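PDB 3VTX: MamA from Candidatus Magnetobacterium bavaricum, which is built of tetratricopeptide repeats, a superhelical array of paired antiparallel helices that generally serves as a scaffold for protein-protein interaction. Local coordinates for residues L42-G46 / E60-K64. Residues are numbered along the deposited sequence; the frame is centred on the assembly and turned at random.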
ATOM      1  N   LEU A  42      14.624  11.297   0.434  1.00 27.25           N
ATOM      2  CA  LEU A  42      14.414  10.027   1.136  1.00 25.75           C
ATOM      3  C   LEU A  42      13.156   9.336   0.645  1.00 25.49           C
ATOM      4  O   LEU A  42      13.194   8.120   0.352  1.00 25.46           O
ATOM      5  CB  LEU A  42      14.403  10.210   2.645  1.00 25.33           C
ATOM      6  CG  LEU A  42      15.735  10.417   3.301  1.00 22.25           C
ATOM      7  CD1 LEU A  42      15.582  10.962   4.770  1.00 27.82           C
ATOM      8  CD2 LEU A  42      16.677   9.176   3.283  1.00 23.86           C
ATOM      9  N   LEU A  43      12.077  10.076   0.433  1.00 25.45           N
ATOM     10  CA  LEU A  43      10.825   9.482  -0.020  1.00 26.35           C
ATOM     11  C   LEU A  43      10.969   9.027  -1.469  1.00 25.03           C
ATOM     12  O   LEU A  43      10.510   7.984  -1.845  1.00 24.65           O
ATOM     13  CB  LEU A  43       9.678  10.487   0.118  1.00 26.26           C
ATOM     14  CG  LEU A  43       8.340   9.923  -0.280  1.00 27.20           C
ATOM     15  CD1 LEU A  43       7.958   8.627   0.480  1.00 25.87           C
ATOM     16  CD2 LEU A  43       7.263  11.057  -0.033  1.00 28.90           C
ATOM     17  N   LYS A  44      11.606   9.833  -2.311  1.00 25.51           N
ATOM     18  CA  LYS A  44      11.801   9.444  -3.686  1.00 24.63           C
ATOM     19  C   LYS A  44      12.704   8.229  -3.819  1.00 23.94           C
ATOM     20  O   LYS A  44      12.357   7.340  -4.667  1.00 24.61           O
ATOM     21  CB  LYS A  44      12.389  10.592  -4.538  1.00 26.31           C
ATOM     22  CG  LYS A  44      11.334  11.637  -4.929  1.00 29.11           C
ATOM     23  CD  LYS A  44      12.037  12.921  -5.428  1.00 33.84           C
ATOM     24  CE  LYS A  44      10.962  13.903  -6.030  1.00 37.06           C
ATOM     25  NZ  LYS A  44      11.666  15.029  -6.648  1.00 42.09           N
ATOM     26  N   LEU A  45      13.770   8.148  -3.013  1.00 22.23           N
ATOM     27  CA  LEU A  45      14.665   6.944  -3.075  1.00 21.97           C
ATOM     28  C   LEU A  45      13.881   5.712  -2.620  1.00 21.85           C
ATOM     29  O   LEU A  45      13.944   4.646  -3.213  1.00 22.60           O
ATOM     30  CB  LEU A  45      15.938   7.153  -2.294  1.00 22.36           C
ATOM     31  CG  LEU A  45      16.956   6.035  -2.225  1.00 23.92           C
ATOM     32  CD1 LEU A  45      17.330   5.657  -3.676  1.00 20.99           C
ATOM     33  CD2 LEU A  45      18.110   6.401  -1.361  1.00 26.74           C
ATOM     34  N   GLY A  46      13.117   5.862  -1.550  1.00 21.65           N
ATOM     35  CA  GLY A  46      12.237   4.767  -1.091  1.00 22.04           C
ATOM     36  C   GLY A  46      11.307   4.316  -2.199  1.00 22.96           C
ATOM     37  O   GLY A  46      11.153   3.128  -2.452  1.00 22.18           O
ATOM     38  N   GLU A  60      14.950   1.144   4.379  1.00 23.83           N
ATOM     39  CA  GLU A  60      16.099   1.858   4.926  1.00 25.30           C
ATOM     40  C   GLU A  60      15.898   3.362   4.800  1.00 25.41           C
ATOM     41  O   GLU A  60      16.142   4.092   5.770  1.00 27.54           O
ATOM     42  CB  GLU A  60      17.427   1.418   4.228  1.00 26.07           C
ATOM     43  CG  GLU A  60      17.664  -0.120   4.402  1.00 29.20           C
ATOM     44  CD  GLU A  60      18.963  -0.672   3.747  1.00 32.64           C
ATOM     45  OE1 GLU A  60      19.639   0.061   3.020  1.00 33.81           O
ATOM     46  OE2 GLU A  60      19.296  -1.896   3.937  1.00 30.54           O
ATOM     47  N   SER A  61      15.417   3.862   3.651  1.00 23.47           N
ATOM     48  CA  SER A  61      15.133   5.273   3.454  1.00 24.10           C
ATOM     49  C   SER A  61      13.867   5.744   4.156  1.00 24.96           C
ATOM     50  O   SER A  61      13.813   6.841   4.658  1.00 25.26           O
ATOM     51  CB  SER A  61      15.069   5.723   1.997  1.00 25.25           C
ATOM     52  OG  SER A  61      16.372   5.689   1.451  1.00 28.29           O
ATOM     53  N   LEU A  62      12.822   4.948   4.098  1.00 22.20           N
ATOM     54  CA  LEU A  62      11.538   5.331   4.661  1.00 23.62           C
ATOM     55  C   LEU A  62      11.688   5.382   6.207  1.00 23.52           C
ATOM     56  O   LEU A  62      11.032   6.235   6.851  1.00 24.78           O
ATOM     57  CB  LEU A  62      10.460   4.296   4.284  1.00 23.68           C
ATOM     58  CG  LEU A  62      10.127   4.316   2.780  1.00 26.56           C
ATOM     59  CD1 LEU A  62       9.387   2.996   2.347  1.00 28.69           C
ATOM     60  CD2 LEU A  62       9.258   5.482   2.513  1.00 32.96           C
ATOM     61  N   LYS A  63      12.466   4.500   6.842  1.00 25.04           N
ATOM     62  CA  LYS A  63      12.736   4.587   8.292  1.00 25.58           C
ATOM     63  C   LYS A  63      13.364   5.951   8.668  1.00 27.06           C
ATOM     64  O   LYS A  63      12.939   6.607   9.669  1.00 28.58           O
ATOM     65  CB  LYS A  63      13.619   3.425   8.850  1.00 26.15           C
ATOM     66  CG  LYS A  63      12.796   2.113   9.022  1.00 30.07           C
ATOM     67  CD  LYS A  63      13.774   0.984   9.376  1.00 38.65           C
ATOM     68  CE  LYS A  63      13.113  -0.345   9.793  1.00 44.66           C
ATOM     69  NZ  LYS A  63      14.297  -1.373  10.065  1.00 49.16           N
ATOM     70  N   LYS A  64      14.346   6.369   7.887  1.00 25.80           N
ATOM     71  CA  LYS A  64      15.030   7.668   8.093  1.00 28.33           C
ATOM     72  C   LYS A  64      14.055   8.826   7.863  1.00 28.77           C
ATOM     73  O   LYS A  64      14.025   9.767   8.663  1.00 30.49           O
ATOM     74  CB  LYS A  64      16.226   7.827   7.188  1.00 27.87           C
ATOM     75  CG  LYS A  64      17.329   6.878   7.482  1.00 31.37           C
ATOM     76  CD  LYS A  64      18.403   7.064   6.395  1.00 36.71           C
ATOM     77  CE  LYS A  64      19.540   6.023   6.401  1.00 42.34           C
ATOM     78  NZ  LYS A  64      19.907   5.734   7.802  1.00 50.11           N
TER
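L42 of helix 39-51 and S61 of helix 55-68 have the nearest CA atoms across the two segments, 5.3 Å apart. The two segments run nearly antiparallel (155°) with axes only 8.1 Å from each other, the close antiparallel helix packing of a tetratricopeptide-repeat solenoid. G46 lies at this interface: it has no side chain, and its CA comes within 4.4 Å of L62 CG. S61, buried, faces helix 39-51. Its CB rests 3.5 Å from L42 O, the carbonyl that already accepts the helical bond from G46 N. With OG beside its own backbone N (chi1 -70°), the serine lays this oxygen against L45, 3.4 Å from L45 CD2. L42 spreads its two methyls over helix 55-68, CD2 3.9 Å from S61 O and CD1 4.0 Å from K64 CB; the aliphatic chain of K64 crosses it at about a right angle before the amine leads away from the interface. Outer neighbours continue the apolar layer: L42 and L45 also touch L32 of helix 21-34, while L62 packs on I78 and L79 of helix 73-85. On the flank next to that last helix, L43 CD1 meets L62 CD2 at 4.0 Å.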